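Local coordinates for protein motility-associated killing factor MakB (Vibrio cholerae serotype O1, PDB 6W1W) that probably serves as one component of a tripartite cytotoxin related to the alpha-pore-forming toxins, at residues A179-A184 and A217-G222; G168-S173 and Q237-L242. All blocks are in the same frame, centred on the assembly; numbering follows the deposited sequence.

Interaction 1 of 2, residues A179-A184 and A217-G222; sequences ANVTAA and ALFTVG. With EDO (1,2-ethanediol), chain C.
A179 comes alongside the end of strand 209-220 with its CA 5.2 Å from that of T220, and a single backbone hydrogen bond, from A179 N to F219 O, joins the two segments. The motif is a loop laid against the edge strand of a β-hairpin. Strand 209-220 pairs in antiparallel fashion with strand 193-203 through the backbones of L218 and T220, which meet S195 and I193. F219 lies between those two paired residues and turns its carbonyl the other way, where the incoming loop supplies an N-H. The bond is nearly straight, at 172° at the hydrogen, but its modelled length of 2.5 Å is doubtful at this resolution.

Only one residue pair is bonded, because beyond A179 the loop heads off toward the short helix 183-187. T182 stands at the N-cap of that helix, with OG1 making a weak hydrogen bond to the backbone N of Q185. On the strand side, the extended backbone ends after T220. The methyl of A179 packs against V221 there, CB to CG1 at 3.6 Å, and the same CB lies 4.3 Å from the CA of T220. T220 directs its own side chain away from the loop, and its OG1 bonds to the backbone O of Y223. Y192 backs the loop from just ahead of strand 193-203, touching A179 and V181 and hydrogen-bonding through its OH to N180 O.

F219 projects toward the loop, while L24 of helix 9-35 and Q194 also touch its side chain. V181 reaches it with one methyl: CG2, anti to the carbonyl carbon of V181, approaches the ring obliquely and stops 4.2 Å from F219 CD1.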
loop_
_atom_site.group_PDB
_atom_site.type_symbol
_atom_site.label_atom_id
_atom_site.label_comp_id
_atom_site.label_asym_id
_atom_site.label_seq_id
_atom_site.Cartn_x
_atom_site.Cartn_y
_atom_site.Cartn_z
ATOM N N ALA A 179 11.239 5.540 -5.387
ATOM C CA ALA A 179 10.746 6.907 -5.339
ATOM C C ALA A 179 9.645 7.057 -4.296
ATOM O O ALA A 179 8.856 6.139 -4.050
ATOM C CB ALA A 179 10.204 7.323 -6.706
ATOM N N ASN A 180 9.592 8.236 -3.686
ATOM C CA ASN A 180 8.511 8.586 -2.776
ATOM C C ASN A 180 7.359 9.194 -3.564
ATOM O O ASN A 180 7.572 10.052 -4.426
ATOM C CB ASN A 180 8.998 9.561 -1.703
ATOM C CG ASN A 180 9.831 8.881 -0.637
ATOM O OD1 ASN A 180 9.611 7.713 -0.312
ATOM N ND2 ASN A 180 10.796 9.609 -0.085
ATOM N N VAL A 181 6.144 8.741 -3.270
ATOM C CA VAL A 181 4.947 9.229 -3.944
ATOM C C VAL A 181 4.375 10.374 -3.114
ATOM O O VAL A 181 3.907 10.165 -1.990
ATOM C CB VAL A 181 3.918 8.110 -4.140
ATOM C CG1 VAL A 181 2.981 8.453 -5.289
ATOM C CG2 VAL A 181 4.619 6.773 -4.380
ATOM N N THR A 182 4.420 11.585 -3.659
ATOM C CA THR A 182 3.903 12.776 -2.999
ATOM C C THR A 182 2.773 13.380 -3.829
ATOM O O THR A 182 2.413 12.872 -4.893
ATOM C CB THR A 182 5.015 13.804 -2.770
ATOM O OG1 THR A 182 5.367 14.410 -4.019
ATOM C CG2 THR A 182 6.241 13.131 -2.169
ATOM N N ALA A 183 2.218 14.487 -3.325
ATOM C CA ALA A 183 1.125 15.195 -3.988
ATOM C C ALA A 183 1.617 16.149 -5.072
ATOM O O ALA A 183 1.052 16.184 -6.173
ATOM C CB ALA A 183 0.295 15.965 -2.957
ATOM N N ALA A 184 2.661 16.931 -4.780
ATOM C CA ALA A 184 3.211 17.833 -5.787
ATOM C C ALA A 184 3.736 17.066 -6.991
ATOM O O ALA A 184 3.691 17.570 -8.121
ATOM C CB ALA A 184 4.320 18.693 -5.183
ATOM N N ALA A 217 7.220 -4.738 -5.181
ATOM C CA ALA A 217 7.214 -3.646 -6.143
ATOM C C ALA A 217 8.224 -2.576 -5.762
ATOM O O ALA A 217 8.416 -2.268 -4.582
ATOM C CB ALA A 217 5.825 -3.022 -6.251
ATOM N N LEU A 218 8.868 -2.013 -6.782
ATOM C CA LEU A 218 9.775 -0.884 -6.643
ATOM C C LEU A 218 9.238 0.261 -7.491
ATOM O O LEU A 218 8.861 0.053 -8.650
ATOM C CB LEU A 218 11.194 -1.274 -7.074
ATOM C CG LEU A 218 12.307 -0.229 -6.960
ATOM C CD1 LEU A 218 12.649 0.056 -5.508
ATOM C CD2 LEU A 218 13.539 -0.685 -7.732
ATOM N N PHE A 219 9.178 1.458 -6.914
ATOM C CA PHE A 219 8.636 2.625 -7.602
ATOM C C PHE A 219 9.775 3.529 -8.078
ATOM O O PHE A 219 10.547 4.048 -7.263
ATOM C CB PHE A 219 7.674 3.392 -6.689
ATOM C CG PHE A 219 6.370 2.686 -6.450
ATOM C CD1 PHE A 219 5.705 2.827 -5.241
ATOM C CD2 PHE A 219 5.801 1.888 -7.432
ATOM C CE1 PHE A 219 4.500 2.178 -5.012
ATOM C CE2 PHE A 219 4.595 1.234 -7.210
ATOM C CZ PHE A 219 3.946 1.380 -6.000
ATOM N N THR A 220 9.869 3.726 -9.392
ATOM C CA THR A 220 10.870 4.600 -9.989
ATOM C C THR A 220 10.181 5.714 -10.769
ATOM O O THR A 220 9.099 5.520 -11.328
ATOM C CB THR A 220 11.819 3.819 -10.915
ATOM O OG1 THR A 220 11.071 3.211 -11.975
ATOM C CG2 THR A 220 12.558 2.741 -10.136
ATOM N N VAL A 221 10.820 6.887 -10.809
ATOM C CA VAL A 221 10.176 8.065 -11.387
ATOM C C VAL A 221 10.367 8.116 -12.898
ATOM O O VAL A 221 9.409 8.346 -13.643
ATOM C CB VAL A 221 10.693 9.347 -10.707
ATOM C CG1 VAL A 221 9.887 9.636 -9.455
ATOM C CG2 VAL A 221 12.176 9.219 -10.381
ATOM N N GLY A 222 11.593 7.919 -13.379
ATOM C CA GLY A 222 11.860 8.064 -14.796
ATOM C C GLY A 222 12.777 7.010 -15.384
ATOM O O GLY A 222 12.665 6.669 -16.565
HETATM C C1 EDO C . 11.649 -4.126 -2.299
HETATM O O1 EDO C . 10.985 -2.901 -2.640
HETATM C C2 EDO C . 11.314 -5.197 -3.334
HETATM O O2 EDO C . 11.729 -6.486 -2.866
#

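Interaction 2 of 2, residues G168-S173 and Q237-L242; sequences GSLSQS and QDLDKL
The carboxylate of D238 turns one of its faces to the backbone and side chain of S169 and to the backbone N of L170. Above that face stand S169 OG, 3.9 Å from D238 CG, and L170 N. S169 O lies on the same side, 3.3 Å from D238 OD2, but both are acceptors and no bond links them. S173 OG comes to the OD2 end from closer to the carboxylate plane, slightly on its other side, also at 3.3 Å from OD2. That hydroxyl instead donates to L170 O within its own helix, reaching the carbonyl from above its plane. No hydrogen bond joins D238 to residues 168-173; it meets them by packing. Its OD1 also lies near E166 OE1, a proximity of like charges that could favour protonation of one of the two acids.

Beside this polar patch the contact is apolar. L170 CB packs on D238 CB at 3.9 Å; L170 CG stands anti to the backbone N (chi1 167°), and the two methyls beyond it part, CD1 to L239 CG at 4.1 Å and CD2 toward L242.

Helices 157-176 and 233-245 run nearly antiparallel, their local axes 9.1 Å apart at 164°. V235 adds to the packing around L170, I163 and I167 to that around L242, and T347, in the turn joining strands 338-346 and 351-354, touches both L170 and L239.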
loop_
_atom_site.group_PDB
_atom_site.type_symbol
_atom_site.label_atom_id
_atom_site.label_comp_id
_atom_site.label_asym_id
_atom_site.label_seq_id
_atom_site.Cartn_x
_atom_site.Cartn_y
_atom_site.Cartn_z
ATOM N N GLY A 168 17.767 -8.706 5.752
ATOM C CA GLY A 168 16.972 -7.527 6.042
ATOM C C GLY A 168 17.654 -6.237 5.648
ATOM O O GLY A 168 16.986 -5.258 5.297
ATOM N N SER A 169 18.985 -6.206 5.706
ATOM C CA SER A 169 19.709 -5.038 5.214
ATOM C C SER A 169 19.668 -4.977 3.691
ATOM O O SER A 169 19.442 -3.908 3.111
ATOM C CB SER A 169 21.150 -5.064 5.721
ATOM O OG SER A 169 21.757 -3.791 5.605
ATOM N N LEU A 170 19.864 -6.122 3.029
ATOM C CA LEU A 170 19.739 -6.179 1.576
ATOM C C LEU A 170 18.361 -5.715 1.113
ATOM O O LEU A 170 18.248 -4.966 0.138
ATOM C CB LEU A 170 20.028 -7.598 1.084
ATOM C CG LEU A 170 19.668 -7.979 -0.358
ATOM C CD1 LEU A 170 20.314 -7.043 -1.360
ATOM C CD2 LEU A 170 20.062 -9.425 -0.651
ATOM N N SER A 171 17.300 -6.152 1.796
ATOM C CA SER A 171 15.959 -5.773 1.362
ATOM C C SER A 171 15.707 -4.284 1.582
ATOM O O SER A 171 15.032 -3.638 0.771
ATOM C CB SER A 171 14.909 -6.626 2.079
ATOM O OG SER A 171 13.603 -6.363 1.580
ATOM N N GLN A 172 16.263 -3.713 2.652
ATOM C CA GLN A 172 16.034 -2.302 2.950
ATOM C C GLN A 172 16.842 -1.363 2.060
ATOM O O GLN A 172 16.411 -0.228 1.831
ATOM C CB GLN A 172 16.346 -2.004 4.417
ATOM C CG GLN A 172 15.943 -0.600 4.849
ATOM C CD GLN A 172 16.257 -0.324 6.301
ATOM O OE1 GLN A 172 16.814 0.719 6.641
ATOM N NE2 GLN A 172 15.895 -1.258 7.171
ATOM N N SER A 173 17.997 -1.802 1.552
ATOM C CA SER A 173 18.765 -0.942 0.655
ATOM C C SER A 173 18.155 -0.910 -0.742
ATOM O O SER A 173 18.185 0.138 -1.402
ATOM C CB SER A 173 20.235 -1.379 0.605
ATOM O OG SER A 173 20.430 -2.547 -0.172
ATOM N N GLN A 237 27.120 -4.443 -1.808
ATOM C CA GLN A 237 27.859 -4.697 -0.574
ATOM C C GLN A 237 27.084 -5.600 0.373
ATOM O O GLN A 237 27.693 -6.366 1.132
ATOM C CB GLN A 237 28.204 -3.379 0.124
ATOM C CG GLN A 237 29.192 -2.503 -0.646
ATOM C CD GLN A 237 29.379 -1.136 -0.011
ATOM O OE1 GLN A 237 29.142 -0.954 1.185
ATOM N NE2 GLN A 237 29.799 -0.165 -0.814
ATOM N N ASP A 238 25.749 -5.515 0.352
ATOM C CA ASP A 238 24.922 -6.448 1.110
ATOM C C ASP A 238 24.870 -7.812 0.434
ATOM O O ASP A 238 24.888 -8.844 1.113
ATOM C CB ASP A 238 23.512 -5.884 1.286
ATOM C CG ASP A 238 23.487 -4.646 2.167
ATOM O OD1 ASP A 238 24.411 -4.490 2.995
ATOM O OD2 ASP A 238 22.545 -3.833 2.039
ATOM N N LEU A 239 24.814 -7.833 -0.901
ATOM C CA LEU A 239 24.837 -9.097 -1.630
ATOM C C LEU A 239 26.122 -9.875 -1.368
ATOM O O LEU A 239 26.088 -11.094 -1.174
ATOM C CB LEU A 239 24.674 -8.839 -3.128
ATOM C CG LEU A 239 23.251 -8.814 -3.687
ATOM C CD1 LEU A 239 23.199 -8.054 -5.009
ATOM C CD2 LEU A 239 22.736 -10.233 -3.865
ATOM N N ASP A 240 27.269 -9.191 -1.373
ATOM C CA ASP A 240 28.536 -9.889 -1.177
ATOM C C ASP A 240 28.713 -10.316 0.272
ATOM O O ASP A 240 29.218 -11.411 0.543
ATOM C CB ASP A 240 29.704 -9.006 -1.623
ATOM C CG ASP A 240 29.922 -9.032 -3.126
ATOM O OD1 ASP A 240 29.169 -9.736 -3.832
ATOM O OD2 ASP A 240 30.853 -8.348 -3.601
ATOM N N LYS A 241 28.302 -9.467 1.217
ATOM C CA LYS A 241 28.398 -9.817 2.630
ATOM C C LYS A 241 27.576 -11.063 2.943
ATOM O O LYS A 241 27.982 -11.898 3.762
ATOM C CB LYS A 241 27.937 -8.632 3.480
ATOM C CG LYS A 241 28.370 -8.666 4.935
ATOM C CD LYS A 241 27.812 -7.460 5.678
ATOM C CE LYS A 241 28.700 -7.036 6.839
ATOM N NZ LYS A 241 29.963 -6.367 6.384
ATOM N N LEU A 242 26.423 -11.212 2.282
ATOM C CA LEU A 242 25.553 -12.356 2.532
ATOM C C LEU A 242 26.203 -13.656 2.074
ATOM O O LEU A 242 26.197 -14.652 2.804
ATOM C CB LEU A 242 24.206 -12.144 1.841
ATOM C CG LEU A 242 23.130 -13.201 2.098
ATOM C CD1 LEU A 242 22.894 -13.380 3.589
ATOM C CD2 LEU A 242 21.829 -12.844 1.393
#

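The two contacts are nested along the chain. Interaction 2 pairs helix 157-176 with helix 233-245 and so closes a loop, within which interaction 1 joins the segment after helix 157-176 to the end of strand 209-220. Their centres lie 22 Å apart, and their nearest atoms, about 7 Å apart, do not touch. Between 179-184 and 217-222 the chain forms the hairpin 193-203/209-220, so interaction 1 ties the hairpin's exit to its approach, while interaction 2 brings the flanking helices together. Such an insertion between helices is consistent with the head region of a ClyA-like α-pore-forming toxin, beside the long helical bundle.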